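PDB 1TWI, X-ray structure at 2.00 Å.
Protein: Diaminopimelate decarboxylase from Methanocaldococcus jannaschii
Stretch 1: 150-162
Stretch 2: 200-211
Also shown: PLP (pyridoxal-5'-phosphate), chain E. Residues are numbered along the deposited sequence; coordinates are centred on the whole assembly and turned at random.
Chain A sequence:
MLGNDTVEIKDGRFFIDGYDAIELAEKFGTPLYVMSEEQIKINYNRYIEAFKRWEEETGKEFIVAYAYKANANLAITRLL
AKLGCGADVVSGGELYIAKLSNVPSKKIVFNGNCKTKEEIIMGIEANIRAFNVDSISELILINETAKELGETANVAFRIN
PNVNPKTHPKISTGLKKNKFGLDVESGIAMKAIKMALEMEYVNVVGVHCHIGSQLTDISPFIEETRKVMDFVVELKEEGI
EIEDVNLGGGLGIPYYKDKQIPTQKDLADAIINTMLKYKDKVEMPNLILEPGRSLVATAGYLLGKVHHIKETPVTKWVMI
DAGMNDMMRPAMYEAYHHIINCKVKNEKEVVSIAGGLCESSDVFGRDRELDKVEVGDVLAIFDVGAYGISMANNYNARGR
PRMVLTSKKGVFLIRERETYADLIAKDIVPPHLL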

# COMPACT_ATOMS: atom_id res chain seq x y z
N GLY A 150 32.72 -21.16 3.81
CA GLY A 150 33.33 -22.45 3.49
C GLY A 150 32.31 -23.41 2.80
O GLY A 150 32.32 -24.63 3.00
N GLU A 151 31.43 -22.84 1.99
CA GLU A 151 30.40 -23.61 1.30
C GLU A 151 30.37 -23.30 -0.21
O GLU A 151 31.14 -22.46 -0.68
CB GLU A 151 29.05 -23.24 1.91
CG GLU A 151 28.84 -23.76 3.33
CD GLU A 151 28.86 -25.29 3.41
OE1 GLU A 151 28.39 -25.95 2.46
OE2 GLU A 151 29.35 -25.82 4.41
N THR A 152 29.49 -23.97 -0.97
CA THR A 152 29.34 -23.70 -2.39
C THR A 152 27.86 -23.34 -2.63
O THR A 152 27.00 -24.18 -2.36
CB THR A 152 29.70 -24.93 -3.26
OG1 THR A 152 31.08 -25.26 -3.04
CG2 THR A 152 29.54 -24.60 -4.79
N ALA A 153 27.54 -22.12 -3.10
CA ALA A 153 26.13 -21.73 -3.35
C ALA A 153 25.66 -22.18 -4.74
O ALA A 153 26.42 -22.12 -5.71
CB ALA A 153 25.97 -20.20 -3.26
N ASN A 154 24.41 -22.61 -4.85
CA ASN A 154 23.85 -23.00 -6.13
C ASN A 154 23.34 -21.72 -6.77
O ASN A 154 22.62 -20.97 -6.11
CB ASN A 154 22.69 -23.97 -5.88
CG ASN A 154 23.18 -25.28 -5.30
OD1 ASN A 154 24.16 -25.83 -5.81
ND2 ASN A 154 22.55 -25.77 -4.23
N VAL A 155 23.72 -21.43 -8.02
CA VAL A 155 23.24 -20.22 -8.67
C VAL A 155 22.58 -20.49 -10.02
O VAL A 155 23.11 -21.26 -10.82
CB VAL A 155 24.34 -19.10 -8.88
CG1 VAL A 155 24.75 -18.44 -7.45
CG2 VAL A 155 25.59 -19.69 -9.57
N ALA A 156 21.40 -19.87 -10.21
CA ALA A 156 20.67 -19.89 -11.46
C ALA A 156 20.79 -18.40 -11.89
O ALA A 156 21.24 -17.55 -11.10
CB ALA A 156 19.18 -20.29 -11.21
N PHE A 157 20.43 -18.06 -13.12
CA PHE A 157 20.58 -16.70 -13.56
C PHE A 157 19.30 -16.20 -14.13
O PHE A 157 18.72 -16.84 -15.02
CB PHE A 157 21.72 -16.63 -14.63
CG PHE A 157 23.05 -16.98 -14.07
CD1 PHE A 157 23.38 -18.31 -13.80
CD2 PHE A 157 23.91 -15.97 -13.66
CE1 PHE A 157 24.56 -18.62 -13.09
CE2 PHE A 157 25.09 -16.28 -12.94
CZ PHE A 157 25.41 -17.58 -12.66
N ARG A 158 18.82 -15.06 -13.63
CA ARG A 158 17.56 -14.49 -14.17
C ARG A 158 17.99 -13.70 -15.40
O ARG A 158 18.72 -12.73 -15.30
CB ARG A 158 16.89 -13.54 -13.16
CG ARG A 158 15.67 -12.86 -13.74
CD ARG A 158 14.89 -12.02 -12.70
NE ARG A 158 13.62 -11.55 -13.26
CZ ARG A 158 12.66 -10.97 -12.56
NH1 ARG A 158 12.81 -10.77 -11.26
NH2 ARG A 158 11.53 -10.59 -13.17
N ILE A 159 17.52 -14.12 -16.56
CA ILE A 159 17.88 -13.47 -17.82
C ILE A 159 16.71 -12.73 -18.43
O ILE A 159 15.54 -13.08 -18.20
CB ILE A 159 18.34 -14.52 -18.86
CG1 ILE A 159 17.18 -15.54 -19.12
CG2 ILE A 159 19.45 -15.44 -18.29
CD1 ILE A 159 17.55 -16.66 -20.21
N ASN A 160 17.02 -11.73 -19.27
CA ASN A 160 16.00 -10.96 -20.01
C ASN A 160 16.27 -11.36 -21.46
O ASN A 160 17.14 -10.79 -22.10
CB ASN A 160 16.26 -9.50 -19.79
CG ASN A 160 16.18 -9.15 -18.34
OD1 ASN A 160 15.46 -9.83 -17.60
ND2 ASN A 160 16.87 -8.10 -17.91
N PRO A 161 15.56 -12.37 -21.96
CA PRO A 161 15.69 -12.92 -23.32
C PRO A 161 15.32 -11.93 -24.37
O PRO A 161 14.65 -10.92 -24.10
CB PRO A 161 14.80 -14.17 -23.29
CG PRO A 161 13.72 -13.79 -22.32
CD PRO A 161 14.36 -12.87 -21.28
N ASN A 162 15.76 -12.23 -25.59
CA ASN A 162 15.57 -11.33 -26.68
C ASN A 162 14.17 -11.50 -27.33
O ASN A 162 14.06 -11.93 -28.48
CB ASN A 162 16.70 -11.60 -27.68
CG ASN A 162 16.89 -10.45 -28.66
OD1 ASN A 162 17.53 -10.62 -29.70
ND2 ASN A 162 16.35 -9.28 -28.32
N GLU A 200 35.13 -20.11 -7.64
CA GLU A 200 35.27 -21.39 -6.96
C GLU A 200 34.20 -21.73 -5.99
O GLU A 200 34.12 -22.88 -5.56
CB GLU A 200 36.61 -21.42 -6.22
CG GLU A 200 37.74 -20.93 -7.11
CD GLU A 200 39.15 -21.10 -6.47
OE1 GLU A 200 39.36 -20.61 -5.32
OE2 GLU A 200 40.02 -21.72 -7.12
N TYR A 201 33.36 -20.77 -5.60
CA TYR A 201 32.35 -21.08 -4.59
C TYR A 201 30.90 -21.06 -5.03
O TYR A 201 30.03 -20.94 -4.20
CB TYR A 201 32.54 -20.16 -3.34
CG TYR A 201 33.98 -20.19 -2.82
CD1 TYR A 201 34.96 -19.42 -3.42
CD2 TYR A 201 34.36 -21.07 -1.82
CE1 TYR A 201 36.30 -19.54 -3.05
CE2 TYR A 201 35.69 -21.20 -1.43
CZ TYR A 201 36.65 -20.43 -2.05
OH TYR A 201 38.00 -20.53 -1.70
N VAL A 202 30.64 -21.17 -6.33
CA VAL A 202 29.24 -21.20 -6.79
C VAL A 202 29.18 -22.36 -7.77
O VAL A 202 30.21 -22.74 -8.35
CB VAL A 202 28.75 -19.85 -7.47
CG1 VAL A 202 28.90 -18.65 -6.48
CG2 VAL A 202 29.55 -19.57 -8.79
N ASN A 203 27.98 -22.89 -7.94
CA ASN A 203 27.67 -24.00 -8.79
C ASN A 203 26.49 -23.56 -9.67
O ASN A 203 25.39 -23.33 -9.15
CB ASN A 203 27.27 -25.18 -7.90
CG ASN A 203 26.73 -26.36 -8.67
OD1 ASN A 203 25.60 -26.81 -8.39
ND2 ASN A 203 27.50 -26.86 -9.60
N VAL A 204 26.75 -23.45 -10.98
CA VAL A 204 25.77 -23.03 -12.00
C VAL A 204 24.74 -24.11 -12.21
O VAL A 204 25.11 -25.20 -12.68
CB VAL A 204 26.49 -22.73 -13.37
CG1 VAL A 204 25.43 -22.33 -14.44
CG2 VAL A 204 27.48 -21.56 -13.20
N VAL A 205 23.48 -23.85 -11.89
CA VAL A 205 22.43 -24.88 -12.04
C VAL A 205 21.21 -24.50 -12.95
O VAL A 205 20.35 -25.33 -13.19
CB VAL A 205 21.77 -25.31 -10.67
CG1 VAL A 205 22.78 -26.00 -9.75
CG2 VAL A 205 21.12 -24.10 -10.00
N GLY A 206 21.10 -23.27 -13.43
CA GLY A 206 19.95 -23.00 -14.29
C GLY A 206 19.81 -21.57 -14.77
O GLY A 206 20.67 -20.71 -14.49
N VAL A 207 18.74 -21.32 -15.53
CA VAL A 207 18.42 -19.96 -15.99
C VAL A 207 16.94 -19.75 -15.56
O VAL A 207 16.18 -20.71 -15.45
CB VAL A 207 18.56 -19.82 -17.53
CG1 VAL A 207 20.08 -19.93 -17.97
CG2 VAL A 207 17.76 -20.92 -18.20
N HIS A 208 16.57 -18.52 -15.32
CA HIS A 208 15.23 -18.14 -14.85
C HIS A 208 14.77 -16.94 -15.67
O HIS A 208 15.60 -16.15 -16.20
CB HIS A 208 15.34 -17.74 -13.36
CG HIS A 208 14.15 -16.99 -12.83
ND1 HIS A 208 14.10 -15.62 -12.77
CD2 HIS A 208 12.97 -17.43 -12.32
CE1 HIS A 208 12.95 -15.25 -12.23
NE2 HIS A 208 12.25 -16.33 -11.94
N CYS A 209 13.45 -16.80 -15.81
CA CYS A 209 12.91 -15.65 -16.52
C CYS A 209 11.47 -15.49 -15.98
O CYS A 209 10.78 -16.47 -15.70
CB CYS A 209 12.87 -15.93 -18.04
SG CYS A 209 12.24 -14.55 -18.98
N HIS A 210 11.08 -14.25 -15.78
CA HIS A 210 9.75 -13.96 -15.30
C HIS A 210 9.41 -12.72 -16.08
O HIS A 210 10.13 -11.69 -16.01
CB HIS A 210 9.73 -13.64 -13.83
CG HIS A 210 8.40 -13.15 -13.38
ND1 HIS A 210 7.32 -13.99 -13.26
CD2 HIS A 210 7.97 -11.90 -13.09
CE1 HIS A 210 6.26 -13.27 -12.92
NE2 HIS A 210 6.63 -12.00 -12.82
N ILE A 211 8.32 -12.79 -16.85
CA ILE A 211 8.02 -11.69 -17.73
C ILE A 211 6.92 -10.71 -17.41
O ILE A 211 6.81 -9.70 -18.09
CB ILE A 211 7.74 -12.23 -19.15
CG1 ILE A 211 6.49 -13.14 -19.13
CG2 ILE A 211 8.92 -13.01 -19.65
CD1 ILE A 211 6.10 -13.70 -20.51
N1 PLP E . 8.22 -14.91 -10.13
C2 PLP E . 8.73 -13.63 -9.99
C2A PLP E . 10.25 -13.46 -10.22
C3 PLP E . 7.84 -12.62 -9.64
O3 PLP E . 8.37 -11.37 -9.51
C4 PLP E . 6.49 -12.81 -9.46
C4A PLP E . 5.58 -11.60 -9.06
O4A PLP E . 6.15 -10.62 -8.69
C5 PLP E . 5.97 -14.11 -9.60
C6 PLP E . 6.86 -15.12 -9.95
C5A PLP E . 4.51 -14.53 -9.45
O4P PLP E . 3.64 -13.81 -10.37
P PLP E . 2.10 -14.16 -10.49
O1P PLP E . 1.61 -13.20 -11.50
O2P PLP E . 1.52 -13.91 -9.13
O3P PLP E . 1.98 -15.55 -10.93
O HOH W 1 13.32 -12.10 -16.29

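Strands 153-160 and 202-208 lie side by side as parallel neighbours in one sheet, their axes inclined by 20° and 4.2 Å apart at closest approach; together the two stretches bury 958 Å². The backbone ladder alternates as parallel pairing requires: Ala153, Val155 and Phe157 each reach across with both amide and carbonyl; Ile159 with its amide. Ala153 N donates to Tyr201 O (3.0 Å) and Ala153 O accepts from Asn203 N (2.8 Å); Val155 N then bonds Asn203 O and Val155 O bonds Val205 N, both at 2.8 Å and nearly straight.

Past Val205 the register slips by one residue: Val155 stands beside Val204, but Phe157 beside Val207. Val205, with psi near -6°, and the extended Gly206 take up the extra residue. Gly206 N is left without a partner, while Gly206 O receives Phe157 N (3.0 Å, somewhat bent). The ladder then resumes with His208 N to Phe157 O (2.7 Å) and Ile159 N to His208 O (2.8 Å).

Beside the slip, Gly206 has no side chain, and an ideal CB there would only touch Ala156 CB, at 3.9 Å. The isopropyl group of Val205 borders this spot, its CG2 4.4 Å from Ala156 CB.

Ala153, Val155 and Phe157 share a face with Val202, Val204 and Val207. Here Val155 is the bump between two valines, its CG2 lying 3.8 Å from Val202 CB and 4.5 Å from Val204 CG2. The Phe157 ring extends back along the sheet to bring CE1 within 4.0 Å of Val204 CG1. Near the end of the ladder, Ile159 CD1 comes to 4.3 Å from Val207 CB, and Pro161 CD rests 3.6 Å from Cys209 SG, a snug apolar closure.

On the face carrying Arg158 and His208, the arginine is fully extended, and its CG meets the edge of the imidazole, 3.3 Å from His208 ND1, an atom buried with no partner. Farther out, His208 CE1 lies over one face of the guanidinium, and Arg158 NH2 makes a weak hydrogen bond to His210 O (3.4 Å). Water 1 bridges the stretches, accepting from Arg158 NE and His210 N (3.1 Å each from the water O).

The cofactor continues this surface: PLP C2A, its methyl, sits 3.8 Å from His208 CE1 and 3.9 Å from Arg158 NH1, while PLP N1 lies over the His210 ring, 3.4 Å from His210 ND1.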